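Local coordinates for leucine aminopeptidase 2, chloroplastic (Streptomyces sp. BC16019, PDB 5LHJ), which probably acts as a metal-dependent leucyl-type aminopeptidase of the M17 family, removing N-terminal residues from peptides, and takes part in bottromycin maturation, at residues A[212-217]-A[238-243]. Numbering follows the deposited sequence.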
ATOM      1  N   ALA A 212      26.027  36.967  12.102  1.00 22.51           N
ATOM      2  CA  ALA A 212      27.019  36.003  12.576  1.00 22.26           C
ATOM      3  C   ALA A 212      26.676  34.654  11.968  1.00 21.79           C
ATOM      4  O   ALA A 212      25.534  34.199  12.098  1.00 20.72           O
ATOM      5  CB  ALA A 212      26.990  35.905  14.094  1.00 22.70           C
ATOM      6  N   VAL A 213      27.655  34.033  11.310  1.00 21.46           N
ATOM      7  CA  VAL A 213      27.511  32.700  10.737  1.00 21.32           C
ATOM      8  C   VAL A 213      28.384  31.726  11.513  1.00 21.61           C
ATOM      9  O   VAL A 213      29.586  31.964  11.665  1.00 21.71           O
ATOM     10  CB  VAL A 213      27.934  32.679   9.263  1.00 21.45           C
ATOM     11  CG1 VAL A 213      27.869  31.251   8.708  1.00 21.61           C
ATOM     12  CG2 VAL A 213      27.058  33.623   8.460  1.00 21.56           C
ATOM     13  N   TYR A 214      27.779  30.651  12.006  1.00 21.24           N
ATOM     14  CA  TYR A 214      28.481  29.644  12.786  1.00 22.17           C
ATOM     15  C   TYR A 214      28.596  28.358  11.962  1.00 23.22           C
ATOM     16  O   TYR A 214      27.619  27.903  11.357  1.00 21.32           O
ATOM     17  CB  TYR A 214      27.765  29.381  14.103  1.00 22.32           C
ATOM     18  CG  TYR A 214      27.717  30.590  15.016  1.00 22.36           C
ATOM     19  CD1 TYR A 214      26.694  31.523  14.908  1.00 22.28           C
ATOM     20  CD2 TYR A 214      28.701  30.805  15.989  1.00 23.08           C
ATOM     21  CE1 TYR A 214      26.632  32.632  15.735  1.00 22.79           C
ATOM     22  CE2 TYR A 214      28.652  31.924  16.827  1.00 23.35           C
ATOM     23  CZ  TYR A 214      27.612  32.833  16.692  1.00 23.48           C
ATOM     24  OH  TYR A 214      27.526  33.948  17.497  1.00 24.58           O
ATOM     25  N   GLU A 215      29.809  27.813  11.934  1.00 24.66           N
ATOM     26  CA  GLU A 215      30.142  26.639  11.138  1.00 26.69           C
ATOM     27  C   GLU A 215      31.232  25.856  11.848  1.00 27.48           C
ATOM     28  O   GLU A 215      31.987  26.429  12.628  1.00 27.43           O
ATOM     29  CB  GLU A 215      30.624  27.069   9.744  1.00 28.45           C
ATOM     30  CG  GLU A 215      31.825  28.017   9.737  1.00 30.13           C
ATOM     31  CD  GLU A 215      32.162  28.565   8.355  1.00 32.59           C
ATOM     32  OE1 GLU A 215      32.798  27.842   7.553  1.00 33.85           O
ATOM     33  OE2 GLU A 215      31.806  29.729   8.063  1.00 34.82           O
ATOM     34  N   GLY A 216      31.310  24.555  11.576  1.00 28.18           N
ATOM     35  CA  GLY A 216      32.398  23.720  12.093  1.00 29.19           C
ATOM     36  C   GLY A 216      32.530  23.785  13.609  1.00 29.31           C
ATOM     37  O   GLY A 216      31.538  23.664  14.332  1.00 28.32           O
ATOM     38  N   ALA A 217      33.754  24.009  14.088  1.00 30.21           N
ATOM     39  CA  ALA A 217      34.022  24.062  15.531  1.00 30.39           C
ATOM     40  C   ALA A 217      33.289  25.207  16.248  1.00 30.25           C
ATOM     41  O   ALA A 217      32.851  25.043  17.391  1.00 29.69           O
ATOM     42  CB  ALA A 217      35.522  24.161  15.787  1.00 31.45           C
ATOM     43  N   PRO A 238      26.049  21.504   8.293  1.00 19.36           N
ATOM     44  CA  PRO A 238      25.037  22.462   8.739  1.00 19.19           C
ATOM     45  C   PRO A 238      25.640  23.838   9.039  1.00 19.00           C
ATOM     46  O   PRO A 238      26.872  23.989   9.089  1.00 18.57           O
ATOM     47  CB  PRO A 238      24.479  21.815  10.008  1.00 19.35           C
ATOM     48  CG  PRO A 238      25.630  21.020  10.545  1.00 19.83           C
ATOM     49  CD  PRO A 238      26.362  20.508   9.335  1.00 19.91           C
ATOM     50  N   ARG A 239      24.761  24.827   9.159  1.00 18.77           N
ATOM     51  CA  ARG A 239      25.126  26.209   9.491  1.00 18.63           C
ATOM     52  C   ARG A 239      24.108  26.728  10.481  1.00 18.28           C
ATOM     53  O   ARG A 239      22.955  26.276  10.502  1.00 17.99           O
ATOM     54  CB  ARG A 239      25.108  27.102   8.238  1.00 18.61           C
ATOM     55  CG  ARG A 239      26.153  26.770   7.179  1.00 19.00           C
ATOM     56  CD  ARG A 239      27.543  27.197   7.635  1.00 19.74           C
ATOM     57  NE  ARG A 239      28.615  26.967   6.654  1.00 20.37           N
ATOM     58  CZ  ARG A 239      29.398  25.891   6.585  1.00 21.16           C
ATOM     59  NH1 ARG A 239      29.239  24.849   7.412  1.00 21.66           N
ATOM     60  NH2 ARG A 239      30.376  25.852   5.682  1.00 21.58           N
ATOM     61  N   TYR A 240      24.519  27.694  11.291  1.00 18.12           N
ATOM     62  CA  TYR A 240      23.582  28.445  12.114  1.00 17.62           C
ATOM     63  C   TYR A 240      23.880  29.920  11.936  1.00 17.75           C
ATOM     64  O   TYR A 240      25.045  30.331  12.068  1.00 18.12           O
ATOM     65  CB  TYR A 240      23.707  28.044  13.581  1.00 17.76           C
ATOM     66  CG  TYR A 240      22.817  28.818  14.495  1.00 17.69           C
ATOM     67  CD1 TYR A 240      21.430  28.659  14.449  1.00 17.77           C
ATOM     68  CD2 TYR A 240      23.349  29.717  15.417  1.00 18.01           C
ATOM     69  CE1 TYR A 240      20.598  29.388  15.290  1.00 17.97           C
ATOM     70  CE2 TYR A 240      22.532  30.441  16.270  1.00 18.28           C
ATOM     71  CZ  TYR A 240      21.159  30.274  16.211  1.00 18.20           C
ATOM     72  OH  TYR A 240      20.351  30.991  17.064  1.00 18.76           O
ATOM     73  N   VAL A 241      22.839  30.701  11.646  1.00 17.46           N
ATOM     74  CA  VAL A 241      22.994  32.134  11.356  1.00 17.90           C
ATOM     75  C   VAL A 241      22.117  32.958  12.297  1.00 18.21           C
ATOM     76  O   VAL A 241      20.934  32.650  12.502  1.00 17.32           O
ATOM     77  CB  VAL A 241      22.663  32.474   9.880  1.00 18.03           C
ATOM     78  CG1 VAL A 241      22.962  33.949   9.582  1.00 18.33           C
ATOM     79  CG2 VAL A 241      23.470  31.589   8.946  1.00 18.16           C
ATOM     80  N   GLU A 242      22.699  34.016  12.861  1.00 18.42           N
ATOM     81  CA  GLU A 242      21.930  34.997  13.623  1.00 19.42           C
ATOM     82  C   GLU A 242      22.033  36.343  12.914  1.00 20.57           C
ATOM     83  O   GLU A 242      23.126  36.775  12.529  1.00 20.45           O
ATOM     84  CB  GLU A 242      22.374  35.063  15.093  1.00 19.89           C
ATOM     85  CG  GLU A 242      21.778  33.913  15.898  1.00 20.04           C
ATOM     86  CD  GLU A 242      22.188  33.851  17.360  1.00 20.83           C
ATOM     87  OE1 GLU A 242      23.168  34.518  17.764  1.00 21.70           O
ATOM     88  OE2 GLU A 242      21.532  33.098  18.113  1.00 20.74           O
ATOM     89  N   LEU A 243      20.878  36.971  12.738  1.00 21.65           N
ATOM     90  CA  LEU A 243      20.712  38.130  11.859  1.00 23.68           C
ATOM     91  C   LEU A 243      19.939  39.136  12.689  1.00 24.55           C
ATOM     92  O   LEU A 243      18.813  38.841  13.081  1.00 25.68           O
ATOM     93  CB  LEU A 243      19.933  37.684  10.603  1.00 23.90           C
ATOM     94  CG  LEU A 243      19.631  38.653   9.465  1.00 24.90           C
ATOM     95  CD1 LEU A 243      20.923  39.077   8.800  1.00 25.51           C
ATOM     96  CD2 LEU A 243      18.710  38.029   8.428  1.00 24.88           C
TER
HETATM   97  O   HOH W   1      25.578  35.680  17.350  1.00 29.40           O
HETATM   98  O   HOH W   2      29.226  22.929  10.282  1.00 22.93           O
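Over one face of the R239 guanidinium lies E215 CB, 3.3 Å from the plane and nearer the rim than the centre, while at the edge of the Y214 ring, in its plane, sit the carbonyl oxygen of Y240 and a water. The Y214–Y240 pair belongs to an antiparallel β-ladder in the M17 catalytic domain: strand 210-214 pairs with strand 239-245, whose other side bonds to strand 306-316.

The carboxylate of E215 stacks on the guanidinium with the two planes 22° apart. E215 OE1 stands 3.7 Å from R239 NH2, a long salt bridge held by charge alone, since no N-H aims at the oxygen. The bend at chi2 (-73°) places R239 CD 3.7 Å from E215 CB; farther out R239 NH1 donates to P238 O at 3.0 Å, which steadies the plane. An alanine at R239 would probably leave the E215 carboxylate without its opposite charge and uncover E215 CB.

A212 with E242 and Y214 with Y240 are hydrogen-bonded pairs, two bonds each; V213 with V241 between them is non-hydrogen-bonded, their CG2 methyls meeting at 4.2 Å on the face covered by helix 193-207. On the face toward helix 345-358, Y214 and Y240 run side by side, CD1 of Y214 lying 3.8 Å from CD2 of Y240. E242 takes Y240 OH directly and reaches Y214 OH through a water. E242 OE2, which also forms a salt bridge with R356 and a hydrogen bond with H310, accepts from Y240 OH at 2.6 Å, while the water 2.6 Å from Y214 OH donates to E242 OE1.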